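Local coordinates for protein fibrinogen alpha subunit (Gallus gallus, PDB 1M1J) that probably forms, after thrombin cleavage and together with the beta and gamma chains, the insoluble fibrin matrix of blood clots, at residues E152-I155 with D156-R160. Numbering follows the deposited sequence.
Sequences EVDI and DIKIR
The side chains of D154 and K158 cross one turn apart on helix 82-160, the helix that this chain contributes to the fibrinogen coiled coil. Five successive i to i+4 backbone bonds run through this last part of the helix. The amides of D156, I157, K158 and I159 are satisfied by the carbonyls of E152, V153, D154 and I155, and R160 N by D156 O. The I159 N to I155 O bond measures 2.7 Å.

K158 NZ and D154 OD1 form a salt bridge at 3.4 Å, with a weak hydrogen bond in it. The extended lysine chain passes over the D154 carbonyl, with CG 3.3 Å from D154 O, and brings CE alongside the carboxylate. Both charges have stronger partners on neighbouring chains of other proteins: D154 OD2 pairs with a basic side chain, K158 NZ with an acidic one on a different chain. With an alanine at K158, D154 OD1 would probably lose this mate and the acidic group of the neighbouring chain its salt bridge.

I155 CG2 touches I159 CD1 at 3.6 Å, and both residues pack on apolar side chains of neighbouring chains. V153 CG1 meets I157 CD1 more loosely, at 4.0 Å.

E152 OE1 is hydrogen-bonded to Y172 OH of the same chain, and OE2 weakly to Y179 OH. The D156 carboxylate meets the R160 guanidinium. R160 NH2 bonds weakly to both D156 oxygens. NH1 of R160 gives the main bond, 2.6 Å to D156 OD1, arriving on the syn side and 25° out of the carboxylate plane.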
ATOM      1  N   GLU D 152     -36.145  90.880-112.449  1.00 45.79           N
ATOM      2  CA  GLU D 152     -35.329  90.996-113.651  1.00 44.60           C
ATOM      3  C   GLU D 152     -36.197  90.905-114.888  1.00 38.94           C
ATOM      4  O   GLU D 152     -36.013  91.668-115.827  1.00 50.98           O
ATOM      5  CB  GLU D 152     -34.248  89.912-113.713  1.00 42.18           C
ATOM      6  CG  GLU D 152     -33.420  89.967-115.001  1.00 48.95           C
ATOM      7  CD  GLU D 152     -32.259  88.989-115.019  1.00 54.32           C
ATOM      8  OE1 GLU D 152     -31.584  88.875-116.068  1.00 61.31           O
ATOM      9  OE2 GLU D 152     -32.012  88.336-113.986  1.00 63.02           O
ATOM     10  N   VAL D 153     -37.146  89.978-114.888  1.00 40.57           N
ATOM     11  CA  VAL D 153     -38.029  89.824-116.034  1.00 40.00           C
ATOM     12  C   VAL D 153     -38.955  91.026-116.172  1.00 35.66           C
ATOM     13  O   VAL D 153     -39.248  91.449-117.285  1.00 36.81           O
ATOM     14  CB  VAL D 153     -38.866  88.507-115.948  1.00 42.15           C
ATOM     15  CG1 VAL D 153     -40.057  88.567-116.899  1.00 39.29           C
ATOM     16  CG2 VAL D 153     -37.995  87.316-116.340  1.00 32.71           C
ATOM     17  N   ASP D 154     -39.405  91.586-115.053  1.00 33.64           N
ATOM     18  CA  ASP D 154     -40.294  92.744-115.112  1.00 35.12           C
ATOM     19  C   ASP D 154     -39.548  93.909-115.768  1.00 41.18           C
ATOM     20  O   ASP D 154     -40.073  94.580-116.654  1.00 48.24           O
ATOM     21  CB  ASP D 154     -40.747  93.157-113.710  1.00 35.51           C
ATOM     22  CG  ASP D 154     -41.923  94.133-113.733  1.00 49.89           C
ATOM     23  OD1 ASP D 154     -42.002  95.010-112.840  1.00 50.75           O
ATOM     24  OD2 ASP D 154     -42.780  94.015-114.634  1.00 63.18           O
ATOM     25  N   ILE D 155     -38.315  94.144-115.337  1.00 37.80           N
ATOM     26  CA  ILE D 155     -37.531  95.228-115.895  1.00 39.07           C
ATOM     27  C   ILE D 155     -37.183  94.982-117.358  1.00 43.55           C
ATOM     28  O   ILE D 155     -37.162  95.920-118.150  1.00 44.76           O
ATOM     29  CB  ILE D 155     -36.248  95.452-115.086  1.00 42.32           C
ATOM     30  CG1 ILE D 155     -36.623  95.830-113.646  1.00 44.14           C
ATOM     31  CG2 ILE D 155     -35.415  96.554-115.727  1.00 37.30           C
ATOM     32  CD1 ILE D 155     -35.448  95.895-112.675  1.00 29.59           C
ATOM     33  N   ASP D 156     -36.919  93.729-117.719  1.00 35.86           N
ATOM     34  CA  ASP D 156     -36.585  93.404-119.102  1.00 35.84           C
ATOM     35  C   ASP D 156     -37.739  93.820-120.005  1.00 42.55           C
ATOM     36  O   ASP D 156     -37.552  94.446-121.047  1.00 49.15           O
ATOM     37  CB  ASP D 156     -36.328  91.901-119.251  1.00 45.53           C
ATOM     38  CG  ASP D 156     -36.133  91.475-120.701  1.00 43.51           C
ATOM     39  OD1 ASP D 156     -37.109  91.505-121.472  1.00 65.63           O
ATOM     40  OD2 ASP D 156     -35.004  91.110-121.081  1.00 62.70           O
ATOM     41  N   ILE D 157     -38.939  93.466-119.581  1.00 43.32           N
ATOM     42  CA  ILE D 157     -40.142  93.779-120.322  1.00 38.48           C
ATOM     43  C   ILE D 157     -40.374  95.285-120.377  1.00 41.37           C
ATOM     44  O   ILE D 157     -40.661  95.837-121.439  1.00 41.76           O
ATOM     45  CB  ILE D 157     -41.353  93.072-119.670  1.00 38.58           C
ATOM     46  CG1 ILE D 157     -41.278  91.572-119.967  1.00 45.06           C
ATOM     47  CG2 ILE D 157     -42.662  93.654-120.171  1.00 31.58           C
ATOM     48  CD1 ILE D 157     -42.353  90.757-119.271  1.00 47.85           C
ATOM     49  N   LYS D 158     -40.235  95.952-119.239  1.00 37.64           N
ATOM     50  CA  LYS D 158     -40.456  97.385-119.195  1.00 38.03           C
ATOM     51  C   LYS D 158     -39.401  98.218-119.927  1.00 46.86           C
ATOM     52  O   LYS D 158     -39.727  99.260-120.501  1.00 53.89           O
ATOM     53  CB  LYS D 158     -40.608  97.845-117.742  1.00 35.98           C
ATOM     54  CG  LYS D 158     -41.879  97.303-117.075  1.00 26.45           C
ATOM     55  CD  LYS D 158     -42.035  97.824-115.669  1.00 39.29           C
ATOM     56  CE  LYS D 158     -43.326  97.339-115.014  1.00 43.03           C
ATOM     57  NZ  LYS D 158     -43.509  97.934-113.646  1.00 38.58           N
ATOM     58  N   ILE D 159     -38.144  97.777-119.921  1.00 43.81           N
ATOM     59  CA  ILE D 159     -37.113  98.525-120.631  1.00 36.82           C
ATOM     60  C   ILE D 159     -37.403  98.420-122.119  1.00 40.91           C
ATOM     61  O   ILE D 159     -37.338  99.411-122.846  1.00 45.08           O
ATOM     62  CB  ILE D 159     -35.691  97.967-120.383  1.00 29.92           C
ATOM     63  CG1 ILE D 159     -35.130  98.509-119.074  1.00 23.60           C
ATOM     64  CG2 ILE D 159     -34.747  98.400-121.511  1.00 24.52           C
ATOM     65  CD1 ILE D 159     -33.791  97.869-118.688  1.00 26.30           C
ATOM     66  N   ARG D 160     -37.736  97.215-122.567  1.00 34.63           N
ATOM     67  CA  ARG D 160     -38.016  97.008-123.977  1.00 33.92           C
ATOM     68  C   ARG D 160     -39.207  97.835-124.440  1.00 36.60           C
ATOM     69  O   ARG D 160     -39.273  98.228-125.603  1.00 37.57           O
ATOM     70  CB  ARG D 160     -38.263  95.526-124.274  1.00 17.05           C
ATOM     71  CG  ARG D 160     -38.415  95.251-125.752  1.00 26.93           C
ATOM     72  CD  ARG D 160     -38.337  93.767-126.124  1.00 25.32           C
ATOM     73  NE  ARG D 160     -37.118  93.139-125.645  1.00 23.85           N
ATOM     74  CZ  ARG D 160     -37.028  92.467-124.502  1.00 41.11           C
ATOM     75  NH1 ARG D 160     -38.099  92.334-123.728  1.00 40.36           N
ATOM     76  NH2 ARG D 160     -35.867  91.933-124.128  1.00 37.78           N
TER